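Local coordinates for protein fructosyl amine: oxygen oxidoreductase (Aspergillus fumigatus, PDB 3DJE) that oxidatively deglycates fructosyl amino acids as an FAD-dependent fructosamine oxidase (amadoriase) of the MSOX/MTOX family, at residues P282-M287 with H422-W427; E310-A315 with G413-V418; G273-C278 with E319-L324; M98-Q103 with D107-R112. All blocks are in the same frame, centred on the assembly; numbering follows the deposited sequence.

Interaction 1. Residues P282-M287 with H422-W427; sequences PGYTNM and HDVKEW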
# COMPACT_ATOMS: atom_id res chain seq x y z
N PRO A 282 -11.35 7.95 5.01
CA PRO A 282 -10.07 8.35 5.59
C PRO A 282 -9.33 7.32 6.48
O PRO A 282 -8.25 7.64 6.97
CB PRO A 282 -10.43 9.61 6.40
CG PRO A 282 -11.79 10.03 5.87
CD PRO A 282 -12.46 8.75 5.55
N GLY A 283 -9.89 6.13 6.64
CA GLY A 283 -9.20 5.03 7.32
C GLY A 283 -9.71 4.73 8.72
O GLY A 283 -10.38 5.57 9.34
N TYR A 284 -9.41 3.51 9.18
CA TYR A 284 -9.65 3.09 10.58
C TYR A 284 -8.33 3.02 11.33
O TYR A 284 -7.37 2.40 10.85
CB TYR A 284 -10.26 1.70 10.63
CG TYR A 284 -11.67 1.59 10.14
CD1 TYR A 284 -12.74 1.75 11.02
CD2 TYR A 284 -11.95 1.27 8.81
CE1 TYR A 284 -14.05 1.64 10.58
CE2 TYR A 284 -13.25 1.15 8.35
CZ TYR A 284 -14.30 1.34 9.24
OH TYR A 284 -15.60 1.22 8.80
N THR A 285 -8.28 3.63 12.51
CA THR A 285 -7.19 3.38 13.44
C THR A 285 -7.65 2.31 14.45
O THR A 285 -8.81 1.92 14.47
CB THR A 285 -6.79 4.65 14.20
OG1 THR A 285 -7.95 5.18 14.86
CG2 THR A 285 -6.20 5.69 13.25
N ASN A 286 -6.72 1.85 15.28
CA ASN A 286 -7.09 0.97 16.40
C ASN A 286 -6.35 1.45 17.64
O ASN A 286 -5.39 0.83 18.09
CB ASN A 286 -6.77 -0.49 16.08
CG ASN A 286 -7.35 -1.45 17.12
OD1 ASN A 286 -8.50 -1.32 17.54
ND2 ASN A 286 -6.55 -2.43 17.53
N MSE A 287 -6.82 2.59 18.16
CA MSE A 287 -6.19 3.31 19.26
C MSE A 287 -6.40 2.59 20.59
O MSE A 287 -7.52 2.42 21.06
CB MSE A 287 -6.74 4.74 19.36
CG MSE A 287 -6.46 5.62 18.16
SE MSE A 287 -4.54 5.87 17.85
CE MSE A 287 -4.58 7.09 16.35
N HIS A 422 -12.54 0.31 17.50
CA HIS A 422 -13.23 0.22 18.79
C HIS A 422 -14.70 0.63 18.69
O HIS A 422 -15.52 0.24 19.53
CB HIS A 422 -12.51 1.04 19.87
CG HIS A 422 -11.20 0.45 20.29
ND1 HIS A 422 -10.00 0.82 19.71
CD2 HIS A 422 -10.90 -0.48 21.22
CE1 HIS A 422 -9.02 0.14 20.26
NE2 HIS A 422 -9.53 -0.66 21.19
N ASP A 423 -15.02 1.43 17.67
CA ASP A 423 -16.40 1.88 17.41
C ASP A 423 -17.20 0.88 16.58
O ASP A 423 -18.42 1.03 16.43
CB ASP A 423 -16.41 3.24 16.72
CG ASP A 423 -15.76 4.34 17.55
OD1 ASP A 423 -15.61 4.18 18.78
OD2 ASP A 423 -15.41 5.39 16.97
N VAL A 424 -16.53 -0.13 16.04
CA VAL A 424 -17.18 -1.15 15.22
C VAL A 424 -17.78 -2.23 16.10
O VAL A 424 -17.09 -2.82 16.93
CB VAL A 424 -16.19 -1.78 14.19
CG1 VAL A 424 -16.88 -2.87 13.37
CG2 VAL A 424 -15.61 -0.70 13.29
N LYS A 425 -19.08 -2.47 15.90
CA LYS A 425 -19.86 -3.45 16.68
C LYS A 425 -20.23 -4.71 15.90
O LYS A 425 -20.52 -5.76 16.49
CB LYS A 425 -21.15 -2.79 17.20
CG LYS A 425 -21.07 -2.26 18.64
CD LYS A 425 -20.25 -0.96 18.76
CE LYS A 425 -19.59 -0.87 20.13
NZ LYS A 425 -18.90 0.43 20.34
N GLU A 426 -20.24 -4.61 14.57
CA GLU A 426 -20.67 -5.70 13.72
C GLU A 426 -19.74 -5.84 12.53
O GLU A 426 -19.36 -4.83 11.92
CB GLU A 426 -22.11 -5.47 13.24
CG GLU A 426 -23.16 -5.53 14.34
CD GLU A 426 -24.54 -5.11 13.86
OE1 GLU A 426 -25.17 -5.90 13.11
OE2 GLU A 426 -24.99 -4.00 14.23
N TRP A 427 -19.40 -7.08 12.22
CA TRP A 427 -18.55 -7.40 11.07
C TRP A 427 -19.29 -8.30 10.10
O TRP A 427 -20.31 -8.91 10.45
CB TRP A 427 -17.28 -8.09 11.55
CG TRP A 427 -16.39 -7.24 12.40
CD1 TRP A 427 -16.57 -6.91 13.72
CD2 TRP A 427 -15.17 -6.62 12.00
NE1 TRP A 427 -15.54 -6.11 14.16
CE2 TRP A 427 -14.66 -5.92 13.12
CE3 TRP A 427 -14.44 -6.58 10.79
CZ2 TRP A 427 -13.47 -5.19 13.08
CZ3 TRP A 427 -13.26 -5.85 10.75
CH2 TRP A 427 -12.78 -5.17 11.88
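The apolar part of this surface contact is a single touch, Y284 against V424: the ring atom CE1 of Y284 lies 3.9 Å from the CG2 methyl of V424. The methyl comes to the tyrosine ring obliquely, and the two side chains cross at about a right angle. V424 holds CG1 anti to its backbone N (chi1 179°), which turns CG2 to the tyrosine and leaves CG1 over one face of the W427 indole, 3.5 Å above its plane and offset toward the rim. V424 thus touches both rings, Y284 with CG2 and W427 with CG1, and F421 stacks on Y284 as well.

The strand 274-289 that carries Y284 pairs in parallel with the short strand 419-420, and H422-W427 is the loop that follows it. H422 lies in a short 3-10 segment, its CA 6.6 Å from the CA of N286.

The polar part is an imidazole set beside an amide. The planes of the H422 ring and the N286 amide are only 15° apart, and CE1 of H422 lies 3.1 Å from OD1 of N286. ND1 of H422 is 3.4 Å from the same OD1, at an angle too poor for a hydrogen bond; its bond goes to D420. N286 CG stands anti to the backbone N (chi1 -171°), carrying the amide toward the imidazole while ND2 bonds to the carbonyl of I298. Y284 OH is engaged by E308 and R312, and T285 OG1 and M287 N both meet D420 OD1.

Interaction 2. Residues E310-A315 with G413-V418; sequences ETRVRA and GGPNRV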
# COMPACT_ATOMS: atom_id res chain seq x y z
N GLU A 310 -19.30 -2.61 4.44
CA GLU A 310 -20.17 -3.30 3.49
C GLU A 310 -21.25 -2.37 2.92
O GLU A 310 -21.49 -2.37 1.72
CB GLU A 310 -20.83 -4.51 4.12
CG GLU A 310 -21.90 -5.14 3.23
CD GLU A 310 -22.45 -6.45 3.79
OE1 GLU A 310 -22.40 -6.64 5.02
OE2 GLU A 310 -22.94 -7.28 2.99
N THR A 311 -21.90 -1.59 3.78
CA THR A 311 -22.94 -0.66 3.33
C THR A 311 -22.37 0.35 2.32
O THR A 311 -22.99 0.62 1.29
CB THR A 311 -23.60 0.04 4.54
OG1 THR A 311 -24.15 -0.97 5.38
CG2 THR A 311 -24.71 0.99 4.10
N ARG A 312 -21.17 0.86 2.60
CA ARG A 312 -20.53 1.80 1.69
C ARG A 312 -20.16 1.16 0.36
O ARG A 312 -20.32 1.78 -0.68
CB ARG A 312 -19.29 2.44 2.33
CG ARG A 312 -19.60 3.32 3.53
CD ARG A 312 -18.35 4.06 3.99
NE ARG A 312 -17.31 3.13 4.47
CZ ARG A 312 -17.05 2.87 5.75
NH1 ARG A 312 -17.74 3.45 6.73
NH2 ARG A 312 -16.09 2.02 6.06
N VAL A 313 -19.69 -0.09 0.40
CA VAL A 313 -19.37 -0.84 -0.82
C VAL A 313 -20.60 -1.01 -1.71
O VAL A 313 -20.54 -0.75 -2.91
CB VAL A 313 -18.79 -2.24 -0.49
CG1 VAL A 313 -18.76 -3.15 -1.72
CG2 VAL A 313 -17.40 -2.12 0.11
N ARG A 314 -21.72 -1.42 -1.11
CA ARG A 314 -22.95 -1.66 -1.87
C ARG A 314 -23.54 -0.35 -2.40
O ARG A 314 -24.13 -0.34 -3.48
CB ARG A 314 -23.96 -2.47 -1.05
CG ARG A 314 -23.40 -3.83 -0.62
CD ARG A 314 -24.47 -4.78 -0.12
NE ARG A 314 -23.90 -6.06 0.31
CZ ARG A 314 -23.57 -7.05 -0.51
NH1 ARG A 314 -23.07 -8.17 -0.00
NH2 ARG A 314 -23.71 -6.94 -1.83
N ALA A 315 -23.34 0.75 -1.66
CA ALA A 315 -23.73 2.09 -2.13
C ALA A 315 -22.94 2.50 -3.38
O ALA A 315 -23.50 3.04 -4.34
CB ALA A 315 -23.56 3.11 -1.02
N GLY A 413 -14.60 10.43 1.78
CA GLY A 413 -15.48 9.27 1.70
C GLY A 413 -16.08 8.85 3.03
O GLY A 413 -15.54 9.15 4.10
N GLY A 414 -17.21 8.14 2.97
CA GLY A 414 -17.88 7.68 4.19
C GLY A 414 -18.19 8.87 5.08
O GLY A 414 -18.67 9.89 4.59
N PRO A 415 -17.86 8.77 6.38
CA PRO A 415 -18.19 9.85 7.32
C PRO A 415 -17.22 11.01 7.26
O PRO A 415 -17.36 11.97 8.02
CB PRO A 415 -18.07 9.16 8.69
CG PRO A 415 -17.02 8.13 8.48
CD PRO A 415 -17.17 7.65 7.05
N ASN A 416 -16.22 10.93 6.37
CA ASN A 416 -15.21 11.98 6.24
C ASN A 416 -14.50 12.27 7.57
O ASN A 416 -14.23 13.43 7.91
CB ASN A 416 -15.82 13.25 5.63
CG ASN A 416 -16.06 13.10 4.13
OD1 ASN A 416 -17.20 13.00 3.68
ND2 ASN A 416 -14.98 13.07 3.37
N ARG A 417 -14.25 11.19 8.30
CA ARG A 417 -13.54 11.19 9.57
C ARG A 417 -12.60 10.00 9.54
O ARG A 417 -12.91 8.98 8.91
CB ARG A 417 -14.50 10.94 10.74
CG ARG A 417 -15.65 11.88 10.90
CD ARG A 417 -16.39 11.54 12.18
NE ARG A 417 -17.32 12.60 12.58
CZ ARG A 417 -16.98 13.69 13.25
NH1 ARG A 417 -15.71 13.91 13.60
NH2 ARG A 417 -17.90 14.59 13.57
N VAL A 418 -11.48 10.12 10.23
CA VAL A 418 -10.67 8.93 10.55
C VAL A 418 -11.41 8.15 11.64
O VAL A 418 -11.60 8.64 12.77
CB VAL A 418 -9.24 9.31 10.99
CG1 VAL A 418 -8.40 8.05 11.28
CG2 VAL A 418 -8.55 10.16 9.93
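The guanidinium of R312 is met obliquely by the ring of P415, with NH1 of R312 4.3 Å from CD of P415, while that of R314 takes the carboxylate of E310 at its edge. The residues of this light surface contact belong to helix 307-320 and to a type II' beta turn, G413 to N416, in the loop that leads into strand 419-420. The turn is closed by the bond from N416 N to G413 O, and G414 sits at its second position with the positive phi (56°) that favours glycine.

R312 reaches the turn with the aliphatic part of its chain. CD meets the CA of G414, and the bend at chi3 (-64°) beyond it sets the direction of the guanidinium. That charged end is held from another part of the fold: D279 of strand 274-289 holds NE in a salt bridge, and the turn packs against the chain so placed.

On the helix itself, R314 grips E310 side-on with two nitrogens, NE and NH1, each 3.1 Å from OE2 of E310. The oxygen lies 4° from the guanidinium plane and is approached on its anti side. R314 also makes a cation-pi contact with F329. At the turn, the nearest approach is R312 CD to G414 CA, 3.7 Å.

Interaction 3. Residues G273-C278 with E319-L324; sequences GEIKIC and ETMPQL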
# COMPACT_ATOMS: atom_id res chain seq x y z
N GLY A 273 -12.29 -15.01 -11.30
CA GLY A 273 -13.24 -14.07 -11.88
C GLY A 273 -13.79 -13.11 -10.84
O GLY A 273 -14.93 -12.65 -10.93
N GLU A 274 -12.96 -12.78 -9.85
CA GLU A 274 -13.38 -11.92 -8.75
C GLU A 274 -13.05 -10.46 -8.99
O GLU A 274 -11.92 -10.13 -9.33
CB GLU A 274 -12.75 -12.39 -7.43
CG GLU A 274 -13.39 -13.70 -6.93
CD GLU A 274 -12.75 -14.27 -5.69
OE1 GLU A 274 -11.59 -13.91 -5.35
OE2 GLU A 274 -13.41 -15.12 -5.06
N ILE A 275 -14.05 -9.60 -8.82
CA ILE A 275 -13.84 -8.14 -8.86
C ILE A 275 -13.52 -7.68 -7.45
O ILE A 275 -14.30 -7.92 -6.52
CB ILE A 275 -15.09 -7.37 -9.38
CG1 ILE A 275 -15.36 -7.73 -10.85
CG2 ILE A 275 -14.91 -5.84 -9.23
CD1 ILE A 275 -16.74 -7.24 -11.39
N LYS A 276 -12.37 -7.02 -7.29
CA LYS A 276 -12.02 -6.39 -6.04
C LYS A 276 -12.57 -4.96 -5.98
O LYS A 276 -12.37 -4.16 -6.90
CB LYS A 276 -10.50 -6.38 -5.85
CG LYS A 276 -10.09 -5.85 -4.48
CD LYS A 276 -8.62 -5.54 -4.43
CE LYS A 276 -8.40 -4.12 -4.00
NZ LYS A 276 -7.06 -3.70 -4.44
N ILE A 277 -13.24 -4.66 -4.87
CA ILE A 277 -13.87 -3.35 -4.64
C ILE A 277 -13.44 -2.79 -3.29
O ILE A 277 -13.45 -3.51 -2.28
CB ILE A 277 -15.43 -3.46 -4.64
CG1 ILE A 277 -15.93 -4.13 -5.92
CG2 ILE A 277 -16.08 -2.09 -4.47
CD1 ILE A 277 -16.84 -5.29 -5.65
N CYS A 278 -13.08 -1.51 -3.27
CA CYS A 278 -12.79 -0.80 -2.03
C CYS A 278 -13.73 0.39 -1.87
O CYS A 278 -13.91 1.16 -2.82
CB CYS A 278 -11.36 -0.26 -2.02
SG CYS A 278 -10.09 -1.55 -1.97
N GLU A 319 -24.24 2.94 -7.61
CA GLU A 319 -23.96 4.09 -8.46
C GLU A 319 -23.24 3.74 -9.76
O GLU A 319 -23.15 4.58 -10.66
CB GLU A 319 -23.11 5.12 -7.70
CG GLU A 319 -23.80 5.72 -6.48
CD GLU A 319 -23.01 6.83 -5.80
OE1 GLU A 319 -21.91 7.20 -6.27
OE2 GLU A 319 -23.50 7.33 -4.77
N THR A 320 -22.74 2.50 -9.85
CA THR A 320 -21.80 2.11 -10.91
C THR A 320 -22.20 0.81 -11.60
O THR A 320 -22.41 0.78 -12.82
CB THR A 320 -20.37 1.96 -10.35
OG1 THR A 320 -20.38 1.04 -9.26
CG2 THR A 320 -19.84 3.30 -9.87
N MSE A 321 -22.26 -0.26 -10.82
CA MSE A 321 -22.65 -1.58 -11.31
C MSE A 321 -23.81 -2.11 -10.48
O MSE A 321 -23.66 -3.06 -9.71
CB MSE A 321 -21.45 -2.52 -11.24
CG MSE A 321 -20.35 -2.06 -12.15
SE MSE A 321 -18.87 -3.29 -12.22
CE MSE A 321 -18.36 -3.30 -10.35
N PRO A 322 -24.99 -1.47 -10.60
CA PRO A 322 -26.10 -1.81 -9.69
C PRO A 322 -26.56 -3.27 -9.81
O PRO A 322 -27.11 -3.82 -8.85
CB PRO A 322 -27.21 -0.83 -10.10
CG PRO A 322 -26.85 -0.38 -11.47
CD PRO A 322 -25.34 -0.40 -11.55
N GLN A 323 -26.30 -3.89 -10.97
CA GLN A 323 -26.62 -5.31 -11.17
C GLN A 323 -25.84 -6.25 -10.21
O GLN A 323 -26.23 -7.40 -9.98
CB GLN A 323 -26.42 -5.71 -12.64
CG GLN A 323 -24.95 -5.85 -13.12
CD GLN A 323 -24.27 -4.53 -13.48
OE1 GLN A 323 -24.82 -3.45 -13.28
NE2 GLN A 323 -23.04 -4.63 -13.99
N LEU A 324 -24.74 -5.73 -9.65
CA LEU A 324 -23.89 -6.49 -8.74
C LEU A 324 -24.07 -6.11 -7.28
O LEU A 324 -23.48 -6.73 -6.40
CB LEU A 324 -22.41 -6.33 -9.14
CG LEU A 324 -21.99 -6.82 -10.53
CD1 LEU A 324 -20.47 -6.72 -10.71
CD2 LEU A 324 -22.46 -8.27 -10.76
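Strand 274-289 of the large mixed sheet is covered near its start by the chain that leaves helix 307-320, and a small buried apolar cluster joins the two. Its central residue is I275, whose CD1 methyl does the touching on the strand side. L324 answers with its own CD1, 3.8 Å from I275 CD1, a methyl-to-methyl meeting in which the two side chains cross at about a right angle. With CG1 anti to the carbonyl carbon (chi1 -65°) and CD1 extended beyond it (chi2 169°), I275 sends this methyl out toward the chain that follows the helix.

The selenomethionine M321 makes a looser approach, its CE methyl 4.4 Å from I275 CD1. Both partners stand on one turn of backbone: L324 N bonds to M321 O at 2.9 Å, and both side chains point toward the strand. Y251 of helix 248-251 touches I275, M321 and L324 alike, and F265 of strand 263-265 packs on M321. The strand is itself held in the sheet by the backbone bonds of I275 with I241 and of I277 with V239. The contact is plain hydrophobic packing of the loop following helix 307-320 on strand 274-289 of the mixed sheet.

Interaction 4. Residues M98-Q103 with D107-R112; sequences MSACSQ and DRLGVR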
# COMPACT_ATOMS: atom_id res chain seq x y z
N MSE A 98 -10.27 8.78 -12.77
CA MSE A 98 -10.17 9.44 -11.46
C MSE A 98 -11.26 10.50 -11.36
O MSE A 98 -11.34 11.37 -12.22
CB MSE A 98 -8.80 10.09 -11.30
CG MSE A 98 -7.65 9.10 -11.17
SE MSE A 98 -7.81 8.17 -9.49
CE MSE A 98 -7.47 9.67 -8.28
N SER A 99 -12.11 10.41 -10.34
CA SER A 99 -13.31 11.26 -10.26
C SER A 99 -13.63 11.66 -8.83
O SER A 99 -13.04 11.12 -7.89
CB SER A 99 -14.50 10.54 -10.89
OG SER A 99 -14.77 9.33 -10.20
N ALA A 100 -14.54 12.62 -8.68
CA ALA A 100 -15.02 13.06 -7.37
C ALA A 100 -16.42 13.63 -7.55
O ALA A 100 -16.96 13.62 -8.66
CB ALA A 100 -14.07 14.10 -6.76
N CYS A 101 -17.01 14.11 -6.45
CA CYS A 101 -18.40 14.59 -6.48
C CYS A 101 -18.58 15.99 -5.89
O CYS A 101 -19.21 16.87 -6.51
CB CYS A 101 -19.30 13.62 -5.74
SG CYS A 101 -19.39 12.00 -6.49
N SER A 102 -18.05 16.19 -4.69
CA SER A 102 -18.22 17.45 -3.96
C SER A 102 -17.20 18.50 -4.40
O SER A 102 -16.20 18.18 -5.06
CB SER A 102 -18.12 17.20 -2.45
OG SER A 102 -16.77 16.99 -2.05
N GLN A 103 -17.44 19.76 -4.04
CA GLN A 103 -16.47 20.79 -4.38
C GLN A 103 -15.13 20.53 -3.71
O GLN A 103 -14.08 20.68 -4.35
CB GLN A 103 -16.98 22.20 -4.04
CG GLN A 103 -16.08 23.31 -4.62
CD GLN A 103 -15.82 23.15 -6.12
OE1 GLN A 103 -16.75 23.26 -6.93
NE2 GLN A 103 -14.57 22.88 -6.48
N ASP A 107 -11.65 19.76 -5.71
CA ASP A 107 -10.42 20.48 -5.43
C ASP A 107 -9.28 19.49 -5.22
O ASP A 107 -8.21 19.62 -5.82
CB ASP A 107 -10.57 21.40 -4.21
CG ASP A 107 -11.51 22.58 -4.46
OD1 ASP A 107 -11.86 22.84 -5.64
OD2 ASP A 107 -11.90 23.25 -3.47
N ARG A 108 -9.53 18.48 -4.39
CA ARG A 108 -8.52 17.45 -4.13
C ARG A 108 -8.17 16.70 -5.42
O ARG A 108 -7.00 16.43 -5.70
CB ARG A 108 -9.01 16.47 -3.06
CG ARG A 108 -8.05 15.31 -2.74
CD ARG A 108 -6.74 15.79 -2.14
NE ARG A 108 -5.96 14.66 -1.63
CZ ARG A 108 -4.66 14.70 -1.35
NH1 ARG A 108 -3.97 15.82 -1.51
NH2 ARG A 108 -4.05 13.60 -0.90
N LEU A 109 -9.19 16.41 -6.22
CA LEU A 109 -8.98 15.74 -7.51
C LEU A 109 -8.03 16.54 -8.41
O LEU A 109 -7.17 15.97 -9.09
CB LEU A 109 -10.33 15.52 -8.20
CG LEU A 109 -10.27 14.63 -9.44
CD1 LEU A 109 -9.92 13.18 -9.06
CD2 LEU A 109 -11.58 14.67 -10.22
N GLY A 110 -8.17 17.87 -8.41
CA GLY A 110 -7.27 18.73 -9.19
C GLY A 110 -5.81 18.58 -8.77
O GLY A 110 -4.92 18.56 -9.62
N VAL A 111 -5.58 18.48 -7.47
CA VAL A 111 -4.22 18.31 -6.93
C VAL A 111 -3.67 16.96 -7.33
O VAL A 111 -2.51 16.83 -7.71
CB VAL A 111 -4.18 18.44 -5.38
CG1 VAL A 111 -2.82 18.06 -4.85
CG2 VAL A 111 -4.53 19.86 -4.95
N ARG A 112 -4.52 15.94 -7.24
CA ARG A 112 -4.10 14.57 -7.52
C ARG A 112 -3.81 14.33 -9.00
O ARG A 112 -2.76 13.75 -9.35
CB ARG A 112 -5.14 13.59 -6.98
CG ARG A 112 -5.18 13.62 -5.44
CD ARG A 112 -5.98 12.48 -4.79
NE ARG A 112 -5.53 11.15 -5.21
CZ ARG A 112 -6.02 10.01 -4.72
NH1 ARG A 112 -6.97 10.04 -3.79
NH2 ARG A 112 -5.58 8.84 -5.17
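L109 packs on the backbone and side chains of strand 96-100. Its CD1 methyl lies 3.8 Å from M98 C and 4.0 Å from M98 CB, while CD2 rests against S99 CA at 3.8 Å; CB of A100 meets L109 CB less closely. Two residues before A100, the selenomethionine M98 bends at chi2 and chi3 to lay its CE methyl over one face of the R112 guanidinium, 3.5 Å above the plane and offset toward the rim.

In the first turn of helix 103-113, Q103 and D107 make two bonds. The first is the helical one, D107 N to Q103 O at 2.9 Å. The second joins the side chains: Q103 NE2 lies 2.8 Å from D107 OD1, reaching it from above the carboxylate plane, and a bend at chi2 (53°) folds the amide back to it.

Farther out, S102 caps the helix by bonding to G105 N, E261 receives C101 N and S102 N, and S99 OG bonds to F258 O. The R112 side chain comes within about 5 Å of the bound FSA. Segments 98-100 and 107-112 run nearly antiparallel, their axes 160° apart in direction, in a strand-to-helix (beta-alpha) connection with a serine N-cap, close to the FSA-binding pocket.

Interaction 4 comes first along the chain and closes before the others open. The remaining three interleave: interaction 3 crosses both interactions 1 and 2, while interaction 2 is nested inside the loop closed by interaction 1. Strand 274-289 serves interactions 1 and 3, and helix 307-320 serves interactions 2 and 3. Interactions 1 and 2, with centres about 12 Å apart, touch where P282 packs on G413 and R417; interactions 2 and 3, with centres about 15 Å apart, touch through V313 and I277. Interaction 4, centred about 22 Å from the centre of interaction 3, reaches the same mixed sheet through strand 96-100 without touching interaction 3. Helices 103-113 and 307-320 and the C-terminal loops are thereby packed around the large mixed sheet.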